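Local coordinates for protein LigF (Sphingobium sp. SYK-6, PDB 4XT0), which cleaves beta-aryl ether bonds of lignin-derived compounds stereospecifically, using glutathione, as a beta-etherase of the glutathione S-transferase superfamily, at residues A[22-30]-A[77-88]; A[167-175]-A[213-223]. All blocks are in the same frame, centred on the assembly; numbering follows the deposited sequence.

Contact 1: A[22-30]-A[77-88]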
loop_
_atom_site.group_PDB
_atom_site.type_symbol
_atom_site.label_atom_id
_atom_site.label_comp_id
_atom_site.label_asym_id
_atom_site.label_seq_id
_atom_site.Cartn_x
_atom_site.Cartn_y
_atom_site.Cartn_z
ATOM N N ALA A 22 12.868 -11.457 9.114
ATOM C CA ALA A 22 13.037 -12.662 8.292
ATOM C C ALA A 22 13.994 -12.393 7.109
ATOM O O ALA A 22 14.833 -13.220 6.775
ATOM C CB ALA A 22 11.672 -13.157 7.784
ATOM N N THR A 23 13.863 -11.226 6.489
ATOM C CA THR A 23 14.737 -10.848 5.376
ATOM C C THR A 23 16.212 -10.851 5.805
ATOM O O THR A 23 17.056 -11.404 5.114
ATOM C CB THR A 23 14.334 -9.471 4.817
ATOM O OG1 THR A 23 12.972 -9.537 4.376
ATOM C CG2 THR A 23 15.225 -9.048 3.619
ATOM N N LEU A 24 16.502 -10.270 6.967
ATOM C CA LEU A 24 17.867 -10.206 7.486
ATOM C C LEU A 24 18.454 -11.601 7.720
ATOM O O LEU A 24 19.598 -11.879 7.346
ATOM C CB LEU A 24 17.900 -9.387 8.794
ATOM C CG LEU A 24 17.684 -7.874 8.611
ATOM C CD1 LEU A 24 17.203 -7.232 9.920
ATOM C CD2 LEU A 24 18.966 -7.206 8.074
ATOM N N TYR A 25 17.671 -12.484 8.333
ATOM C CA TYR A 25 18.148 -13.844 8.595
ATOM C C TYR A 25 18.261 -14.654 7.312
ATOM O O TYR A 25 19.151 -15.472 7.173
ATOM C CB TYR A 25 17.219 -14.581 9.563
ATOM C CG TYR A 25 17.413 -14.221 11.013
ATOM C CD1 TYR A 25 18.431 -14.798 11.761
ATOM C CD2 TYR A 25 16.566 -13.308 11.641
ATOM C CE1 TYR A 25 18.610 -14.471 13.093
ATOM C CE2 TYR A 25 16.740 -12.968 12.967
ATOM C CZ TYR A 25 17.764 -13.554 13.690
ATOM O OH TYR A 25 17.933 -13.234 15.015
ATOM N N GLU A 26 17.344 -14.444 6.372
ATOM C CA GLU A 26 17.408 -15.211 5.122
ATOM C C GLU A 26 18.642 -14.824 4.319
ATOM O O GLU A 26 19.212 -15.649 3.594
ATOM C CB GLU A 26 16.147 -15.005 4.278
ATOM C CG GLU A 26 14.903 -15.667 4.855
ATOM C CD GLU A 26 14.800 -17.162 4.545
ATOM O OE1 GLU A 26 15.753 -17.751 3.977
ATOM O OE2 GLU A 26 13.757 -17.760 4.898
ATOM N N LYS A 27 19.068 -13.570 4.458
ATOM C CA LYS A 27 20.216 -13.083 3.681
ATOM C C LYS A 27 21.534 -13.251 4.436
ATOM O O LYS A 27 22.613 -12.919 3.931
ATOM C CB LYS A 27 19.977 -11.623 3.281
ATOM C CG LYS A 27 18.774 -11.508 2.328
ATOM C CD LYS A 27 18.596 -10.075 1.788
ATOM C CE LYS A 27 19.707 -9.700 0.820
ATOM N NZ LYS A 27 19.856 -10.677 -0.316
ATOM N N GLY A 28 21.442 -13.807 5.638
ATOM C CA GLY A 28 22.620 -14.091 6.439
ATOM C C GLY A 28 23.321 -12.823 6.886
ATOM O O GLY A 28 24.503 -12.843 7.199
ATOM N N LEU A 29 22.587 -11.722 6.926
ATOM C CA LEU A 29 23.170 -10.431 7.283
ATOM C C LEU A 29 23.373 -10.300 8.787
ATOM O O LEU A 29 22.478 -10.612 9.572
ATOM C CB LEU A 29 22.284 -9.288 6.778
ATOM C CG LEU A 29 22.310 -9.094 5.259
ATOM C CD1 LEU A 29 21.215 -8.159 4.801
ATOM C CD2 LEU A 29 23.674 -8.552 4.830
ATOM N N GLU A 30 24.554 -9.826 9.181
ATOM C CA GLU A 30 24.826 -9.521 10.582
ATOM C C GLU A 30 24.191 -8.178 10.972
ATOM O O GLU A 30 24.297 -7.184 10.244
ATOM C CB GLU A 30 26.335 -9.509 10.841
ATOM C CG GLU A 30 26.704 -9.730 12.290
ATOM C CD GLU A 30 28.207 -9.723 12.507
ATOM O OE1 GLU A 30 28.950 -9.793 11.500
ATOM O OE2 GLU A 30 28.643 -9.647 13.678
ATOM N N LEU A 77 16.921 -3.803 1.652
ATOM C CA LEU A 77 17.969 -4.785 1.944
ATOM C C LEU A 77 18.361 -5.550 0.675
ATOM O O LEU A 77 19.523 -5.921 0.476
ATOM C CB LEU A 77 17.496 -5.749 3.048
ATOM C CG LEU A 77 17.426 -5.081 4.433
ATOM C CD1 LEU A 77 16.708 -5.968 5.437
ATOM C CD2 LEU A 77 18.828 -4.720 4.953
ATOM N N GLU A 78 17.388 -5.786 -0.193
ATOM C CA GLU A 78 17.682 -6.428 -1.475
ATOM C C GLU A 78 18.391 -5.456 -2.437
ATOM O O GLU A 78 19.243 -5.873 -3.235
ATOM C CB GLU A 78 16.390 -6.988 -2.094
ATOM C CG GLU A 78 16.060 -8.427 -1.615
ATOM C CD GLU A 78 17.071 -9.470 -2.095
ATOM O OE1 GLU A 78 17.650 -9.276 -3.186
ATOM O OE2 GLU A 78 17.289 -10.489 -1.389
ATOM N N ASP A 79 18.066 -4.165 -2.346
ATOM C CA ASP A 79 18.726 -3.146 -3.185
ATOM C C ASP A 79 20.209 -3.018 -2.803
ATOM O O ASP A 79 21.080 -2.841 -3.663
ATOM C CB ASP A 79 18.052 -1.771 -3.028
ATOM C CG ASP A 79 16.755 -1.628 -3.849
ATOM O OD1 ASP A 79 16.514 -2.440 -4.775
ATOM O OD2 ASP A 79 15.980 -0.682 -3.567
ATOM N N VAL A 80 20.487 -3.092 -1.505
ATOM C CA VAL A 80 21.830 -2.820 -0.986
ATOM C C VAL A 80 22.704 -4.081 -0.876
ATOM O O VAL A 80 23.920 -4.043 -1.107
ATOM C CB VAL A 80 21.731 -2.133 0.398
ATOM C CG1 VAL A 80 23.104 -1.977 1.034
ATOM C CG2 VAL A 80 21.032 -0.746 0.256
ATOM N N PHE A 81 22.096 -5.206 -0.521
ATOM C CA PHE A 81 22.868 -6.448 -0.410
ATOM C C PHE A 81 22.343 -7.534 -1.358
ATOM O O PHE A 81 21.938 -8.606 -0.892
ATOM C CB PHE A 81 22.839 -6.978 1.027
ATOM C CG PHE A 81 23.227 -5.956 2.075
ATOM C CD1 PHE A 81 24.560 -5.727 2.375
ATOM C CD2 PHE A 81 22.252 -5.240 2.769
ATOM C CE1 PHE A 81 24.931 -4.792 3.348
ATOM C CE2 PHE A 81 22.611 -4.312 3.749
ATOM C CZ PHE A 81 23.950 -4.087 4.034
ATOM N N PRO A 82 22.343 -7.270 -2.678
ATOM C CA PRO A 82 21.761 -8.268 -3.584
ATOM C C PRO A 82 22.557 -9.565 -3.600
ATOM O O PRO A 82 21.994 -10.600 -3.922
ATOM C CB PRO A 82 21.807 -7.581 -4.954
ATOM C CG PRO A 82 22.940 -6.632 -4.859
ATOM C CD PRO A 82 22.906 -6.130 -3.421
ATOM N N GLU A 83 23.828 -9.514 -3.209
ATOM C CA GLU A 83 24.672 -10.700 -3.257
ATOM C C GLU A 83 24.863 -11.380 -1.905
ATOM O O GLU A 83 25.800 -12.150 -1.741
ATOM C CB GLU A 83 26.036 -10.336 -3.845
ATOM C CG GLU A 83 25.928 -9.802 -5.262
ATOM C CD GLU A 83 27.290 -9.690 -5.954
ATOM O OE1 GLU A 83 28.329 -9.886 -5.280
ATOM O OE2 GLU A 83 27.319 -9.413 -7.173
ATOM N N SER A 84 23.985 -11.109 -0.941
ATOM C CA SER A 84 24.132 -11.715 0.387
ATOM C C SER A 84 23.091 -12.798 0.637
ATOM O O SER A 84 21.899 -12.509 0.627
ATOM C CB SER A 84 24.011 -10.665 1.491
ATOM O OG SER A 84 24.977 -9.645 1.331
ATOM N N GLY A 85 23.552 -14.029 0.859
ATOM C CA GLY A 85 22.682 -15.146 1.199
ATOM C C GLY A 85 21.558 -15.359 0.196
ATOM O O GLY A 85 21.728 -15.095 -0.995
ATOM N N ASN A 86 20.395 -15.798 0.678
ATOM C CA ASN A 86 19.265 -16.085 -0.215
ATOM C C ASN A 86 18.779 -14.856 -0.993
ATOM O O ASN A 86 18.680 -13.741 -0.453
ATOM C CB ASN A 86 18.110 -16.700 0.582
ATOM C CG ASN A 86 18.437 -18.089 1.088
ATOM O OD1 ASN A 86 19.081 -18.860 0.396
ATOM N ND2 ASN A 86 18.004 -18.412 2.305
ATOM N N SER A 87 18.508 -15.042 -2.279
ATOM C CA SER A 87 17.995 -13.945 -3.100
ATOM C C SER A 87 16.462 -13.868 -3.025
ATOM O O SER A 87 15.777 -14.837 -3.359
ATOM C CB SER A 87 18.448 -14.122 -4.546
ATOM O OG SER A 87 17.848 -13.125 -5.354
ATOM N N LEU A 88 15.917 -12.739 -2.569
ATOM C CA LEU A 88 14.498 -12.729 -2.173
ATOM C C LEU A 88 13.602 -11.940 -3.128
ATOM O O LEU A 88 12.420 -11.766 -2.864
ATOM C CB LEU A 88 14.341 -12.182 -0.743
ATOM C CG LEU A 88 15.096 -12.977 0.344
ATOM C CD1 LEU A 88 15.079 -12.278 1.718
ATOM C CD2 LEU A 88 14.531 -14.380 0.462
#
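K27 drives its ammonium group into the turn that follows helix 70-80, a compact example of a buried charge satisfied by E78 and the backbone carbonyls of a turn. Its chain bends at the last two torsions (chi3 70°, chi4 55°), which curls NZ back among several acceptors. K27 NZ forms a salt bridge with E78 OE2 at 2.8 Å, approaching from above the carboxylate plane, while L88 N donates to the same oxygen from the opposite face. A second firm bond, 2.9 Å from K27 NZ to S84 O, lies in the carbonyl plane, and F81 O and N86 O add weak ones. The tight apolar part is inside: L24 CD2 meets L77 CD1 at 3.7 Å, and L88 CD1 rests against T23 CG2.

On the looser side, L29 CD2 sits over one face of the partly exposed F81 ring, a CH-pi contact. The loop at G85 and N86 is the solvent side, with E26 held on its inner side: N86 N reaches E26 O at 3.2 Å, N86 ND2 donates to E26 OE1, and E26 OE2 is salt-bridged to R236. Helices 15-26 and 70-80 of the thioredoxin-like domain are thus tied together, with strand 6-10 touching L24 and F81 and helix 195-204 touching T23 and L88.

Contact 2: A[167-175]-A[213-223]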
loop_
_atom_site.group_PDB
_atom_site.type_symbol
_atom_site.label_atom_id
_atom_site.label_comp_id
_atom_site.label_asym_id
_atom_site.label_seq_id
_atom_site.Cartn_x
_atom_site.Cartn_y
_atom_site.Cartn_z
ATOM N N GLU A 167 -14.530 -6.625 9.294
ATOM C CA GLU A 167 -13.114 -6.981 9.315
ATOM C C GLU A 167 -12.925 -8.482 9.186
ATOM O O GLU A 167 -12.028 -8.943 8.458
ATOM C CB GLU A 167 -12.449 -6.477 10.594
ATOM C CG GLU A 167 -12.309 -4.960 10.662
ATOM C CD GLU A 167 -11.764 -4.354 9.385
ATOM O OE1 GLU A 167 -10.705 -4.803 8.911
ATOM O OE2 GLU A 167 -12.399 -3.429 8.841
ATOM N N PHE A 168 -13.763 -9.235 9.896
ATOM C CA PHE A 168 -13.777 -10.691 9.800
ATOM C C PHE A 168 -14.050 -11.158 8.373
ATOM O O PHE A 168 -13.380 -12.074 7.898
ATOM C CB PHE A 168 -14.816 -11.305 10.761
ATOM C CG PHE A 168 -14.235 -11.726 12.076
ATOM C CD1 PHE A 168 -13.276 -12.730 12.129
ATOM C CD2 PHE A 168 -14.627 -11.114 13.257
ATOM C CE1 PHE A 168 -12.716 -13.123 13.339
ATOM C CE2 PHE A 168 -14.077 -11.506 14.477
ATOM C CZ PHE A 168 -13.119 -12.511 14.516
ATOM N N ARG A 169 -15.023 -10.546 7.685
ATOM C CA ARG A 169 -15.296 -10.925 6.292
ATOM C C ARG A 169 -14.082 -10.735 5.390
ATOM O O ARG A 169 -13.823 -11.549 4.505
ATOM C CB ARG A 169 -16.460 -10.138 5.683
ATOM C CG ARG A 169 -16.861 -10.740 4.323
ATOM C CD ARG A 169 -17.529 -9.786 3.347
ATOM N NE ARG A 169 -16.571 -9.026 2.559
ATOM C CZ ARG A 169 -16.432 -7.715 2.667
ATOM N NH1 ARG A 169 -17.202 -7.060 3.522
ATOM N NH2 ARG A 169 -15.540 -7.066 1.934
ATOM N N LYS A 170 -13.348 -9.647 5.591
ATOM C CA LYS A 170 -12.175 -9.384 4.769
ATOM C C LYS A 170 -11.055 -10.395 5.047
ATOM O O LYS A 170 -10.299 -10.765 4.142
ATOM C CB LYS A 170 -11.691 -7.952 4.991
ATOM C CG LYS A 170 -12.516 -6.919 4.232
ATOM C CD LYS A 170 -12.921 -5.760 5.114
ATOM C CE LYS A 170 -11.804 -4.760 5.263
ATOM N NZ LYS A 170 -12.172 -3.632 6.163
ATOM N N VAL A 171 -10.956 -10.855 6.292
ATOM C CA VAL A 171 -9.999 -11.907 6.604
ATOM C C VAL A 171 -10.350 -13.139 5.767
ATOM O O VAL A 171 -9.472 -13.768 5.177
ATOM C CB VAL A 171 -9.981 -12.271 8.120
ATOM C CG1 VAL A 171 -9.077 -13.468 8.371
ATOM C CG2 VAL A 171 -9.509 -11.089 8.949
ATOM N N GLY A 172 -11.638 -13.463 5.705
ATOM C CA GLY A 172 -12.099 -14.574 4.898
ATOM C C GLY A 172 -11.717 -14.394 3.442
ATOM O O GLY A 172 -11.185 -15.313 2.825
ATOM N N VAL A 173 -11.976 -13.209 2.893
ATOM C CA VAL A 173 -11.563 -12.895 1.525
ATOM C C VAL A 173 -10.068 -13.107 1.360
ATOM O O VAL A 173 -9.630 -13.700 0.370
ATOM C CB VAL A 173 -11.910 -11.442 1.122
ATOM C CG1 VAL A 173 -11.226 -11.075 -0.188
ATOM C CG2 VAL A 173 -13.405 -11.271 0.997
ATOM N N SER A 174 -9.292 -12.647 2.344
ATOM C CA SER A 174 -7.831 -12.700 2.258
ATOM C C SER A 174 -7.314 -14.126 2.222
ATOM O O SER A 174 -6.419 -14.465 1.447
ATOM C CB SER A 174 -7.185 -11.963 3.440
ATOM O OG SER A 174 -7.473 -10.577 3.414
ATOM N N VAL A 175 -7.878 -14.957 3.085
ATOM C CA VAL A 175 -7.484 -16.354 3.192
ATOM C C VAL A 175 -7.888 -17.160 1.945
ATOM O O VAL A 175 -7.130 -18.022 1.486
ATOM C CB VAL A 175 -8.097 -16.972 4.476
ATOM C CG1 VAL A 175 -8.229 -18.474 4.360
ATOM C CG2 VAL A 175 -7.259 -16.569 5.682
ATOM N N PHE A 213 -8.667 -17.391 16.932
ATOM C CA PHE A 213 -9.658 -16.487 16.361
ATOM C C PHE A 213 -10.152 -16.993 14.999
ATOM O O PHE A 213 -11.333 -16.898 14.678
ATOM C CB PHE A 213 -9.080 -15.073 16.183
ATOM C CG PHE A 213 -8.533 -14.441 17.450
ATOM C CD1 PHE A 213 -8.906 -14.889 18.710
ATOM C CD2 PHE A 213 -7.632 -13.379 17.362
ATOM C CE1 PHE A 213 -8.385 -14.294 19.860
ATOM C CE2 PHE A 213 -7.114 -12.779 18.502
ATOM C CZ PHE A 213 -7.492 -13.236 19.754
ATOM N N PHE A 214 -9.239 -17.527 14.197
ATOM C CA PHE A 214 -9.537 -17.795 12.790
ATOM C C PHE A 214 -9.481 -19.268 12.413
ATOM O O PHE A 214 -9.218 -19.606 11.257
ATOM C CB PHE A 214 -8.569 -17.011 11.898
ATOM C CG PHE A 214 -8.397 -15.583 12.311
ATOM C CD1 PHE A 214 -9.303 -14.615 11.900
ATOM C CD2 PHE A 214 -7.340 -15.206 13.118
ATOM C CE1 PHE A 214 -9.153 -13.299 12.285
ATOM C CE2 PHE A 214 -7.179 -13.885 13.503
ATOM C CZ PHE A 214 -8.088 -12.932 13.086
ATOM N N GLY A 215 -9.732 -20.138 13.384
ATOM C CA GLY A 215 -9.672 -21.572 13.163
ATOM C C GLY A 215 -10.660 -22.064 12.123
ATOM O O GLY A 215 -10.399 -23.043 11.421
ATOM N N ASP A 216 -11.799 -21.390 12.022
ATOM C CA ASP A 216 -12.792 -21.746 11.019
ATOM C C ASP A 216 -12.387 -21.295 9.614
ATOM O O ASP A 216 -12.895 -21.810 8.617
ATOM C CB ASP A 216 -14.147 -21.154 11.392
ATOM C CG ASP A 216 -14.827 -21.923 12.511
ATOM O OD1 ASP A 216 -14.514 -23.122 12.683
ATOM O OD2 ASP A 216 -15.666 -21.328 13.221
ATOM N N TYR A 217 -11.468 -20.341 9.531
ATOM C CA TYR A 217 -11.025 -19.851 8.230
ATOM C C TYR A 217 -9.807 -20.627 7.738
ATOM O O TYR A 217 -9.726 -20.994 6.565
ATOM C CB TYR A 217 -10.700 -18.353 8.291
ATOM C CG TYR A 217 -11.886 -17.459 8.590
ATOM C CD1 TYR A 217 -12.249 -17.169 9.901
ATOM C CD2 TYR A 217 -12.639 -16.900 7.564
ATOM C CE1 TYR A 217 -13.329 -16.349 10.183
ATOM C CE2 TYR A 217 -13.717 -16.074 7.834
ATOM C CZ TYR A 217 -14.061 -15.803 9.148
ATOM O OH TYR A 217 -15.137 -14.988 9.438
ATOM N N VAL A 218 -8.859 -20.864 8.641
ATOM C CA VAL A 218 -7.595 -21.503 8.288
ATOM C C VAL A 218 -7.437 -22.856 8.992
ATOM O O VAL A 218 -7.255 -22.920 10.209
ATOM C CB VAL A 218 -6.390 -20.608 8.646
ATOM C CG1 VAL A 218 -5.086 -21.289 8.271
ATOM C CG2 VAL A 218 -6.500 -19.245 7.957
ATOM N N ASN A 219 -7.519 -23.930 8.212
ATOM C CA ASN A 219 -7.295 -25.285 8.701
ATOM C C ASN A 219 -7.099 -26.233 7.526
ATOM O O ASN A 219 -7.245 -25.827 6.371
ATOM C CB ASN A 219 -8.457 -25.749 9.579
ATOM C CG ASN A 219 -9.783 -25.694 8.860
ATOM O OD1 ASN A 219 -9.988 -26.381 7.863
ATOM N ND2 ASN A 219 -10.695 -24.872 9.363
ATOM N N GLN A 220 -6.782 -27.492 7.826
ATOM C CA GLN A 220 -6.470 -28.487 6.800
ATOM C C GLN A 220 -7.630 -28.728 5.846
ATOM O O GLN A 220 -7.428 -28.913 4.650
ATOM C CB GLN A 220 -6.064 -29.815 7.449
ATOM C CG GLN A 220 -4.771 -29.746 8.245
ATOM C CD GLN A 220 -3.553 -29.567 7.363
ATOM O OE1 GLN A 220 -3.607 -29.799 6.152
ATOM N NE2 GLN A 220 -2.443 -29.149 7.963
ATOM N N GLU A 221 -8.843 -28.728 6.382
ATOM C CA GLU A 221 -10.025 -28.996 5.574
ATOM C C GLU A 221 -10.271 -27.871 4.572
ATOM O O GLU A 221 -10.434 -28.118 3.383
ATOM C CB GLU A 221 -11.263 -29.182 6.463
ATOM C CG GLU A 221 -10.959 -29.470 7.932
ATOM C CD GLU A 221 -10.182 -30.758 8.137
ATOM O OE1 GLU A 221 -10.374 -31.699 7.336
ATOM O OE2 GLU A 221 -9.377 -30.822 9.096
ATOM N N LYS A 222 -10.283 -26.633 5.056
ATOM C CA LYS A 222 -10.686 -25.496 4.232
ATOM C C LYS A 222 -9.546 -24.895 3.418
ATOM O O LYS A 222 -9.746 -24.447 2.284
ATOM C CB LYS A 222 -11.312 -24.409 5.109
ATOM C CG LYS A 222 -12.696 -24.781 5.649
ATOM C CD LYS A 222 -13.490 -23.541 6.031
ATOM C CE LYS A 222 -14.931 -23.880 6.390
ATOM N NZ LYS A 222 -15.747 -22.652 6.627
ATOM N N THR A 223 -8.353 -24.868 3.998
ATOM C CA THR A 223 -7.215 -24.256 3.329
ATOM C C THR A 223 -5.951 -25.102 3.445
ATOM O O THR A 223 -4.985 -24.677 4.077
ATOM C CB THR A 223 -6.913 -22.856 3.905
ATOM O OG1 THR A 223 -6.625 -22.966 5.302
ATOM C CG2 THR A 223 -8.092 -21.926 3.713
#
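F168, V171, G172 and V175 form one stripe of helix 161-182, and the loop 213-223 is laid along it within the all-helical C-terminal domain of the glutathione S-transferase fold. The case illustrates how a long irregular connection, here between helices 195-204 and 224-235, can be held to a helix by side-chain shape.

Aromatic contacts come first. The rings of F168 and F214 meet obliquely, with planes at 53° and centroids 5.9 Å apart, touching through their CE1 atoms. Y217 crosses F168 at about a right angle, and its ring extends past the helix backbone at G172, where Y217 CD2 lies 3.6 Å from G172 CA. The absence of a side chain at G172 matters, because a beta carbon there would press tightly on the tyrosine ring. A serine in place of Y217 would probably strip G172 of its tyrosine cover and open a gap between helix and loop, with F168 keeping only F214 of its two aromatic partners there.

Aliphatic contacts continue the stripe. V171 CG1 packs 3.7 Å from F214 CD1. The two methyls of V175 divide the work: CG1, anti to the backbone N (chi1 156°), lies against Y217 O, whereas V175 CG2 meets V218 CG2 at 3.6 Å. L226 of helix 224-235 also packs on V175 and V218.

Polar bonds work inside the loop, setting its shape. N219 ND2 donates to G215 O, while N219 OD1 accepts from the backbone three residues on, an Asx motif. T223 OG1 bonds back to N219 O at 3.1 Å. The methyl of the same threonine faces the helix, T223 CG2 meeting V175 CG1 at 3.5 Å.

In the fold
Contacts 1 and 2 share no helix or strand. The first joins two helices of the thioredoxin-like domain, the second a helix and a loop of the C-terminal helical domain, with centres about 31 Å apart. Both are partly buried: 7 of 13 touching residues are buried in contact 1, including its lysine and most of its leucines, against 5 of 9 in contact 2, where F168 and Y217 stay partly exposed. Their chemistry differs: 22-30 with 77-88 combines a buried charge and backbone acceptors with leucines, whereas 167-175 with 213-223 has no polar bond from one segment to the other. Each also reaches the second subunit by salt bridge, D79 to R100 of the second subunit and R169 to E147 of the second subunit.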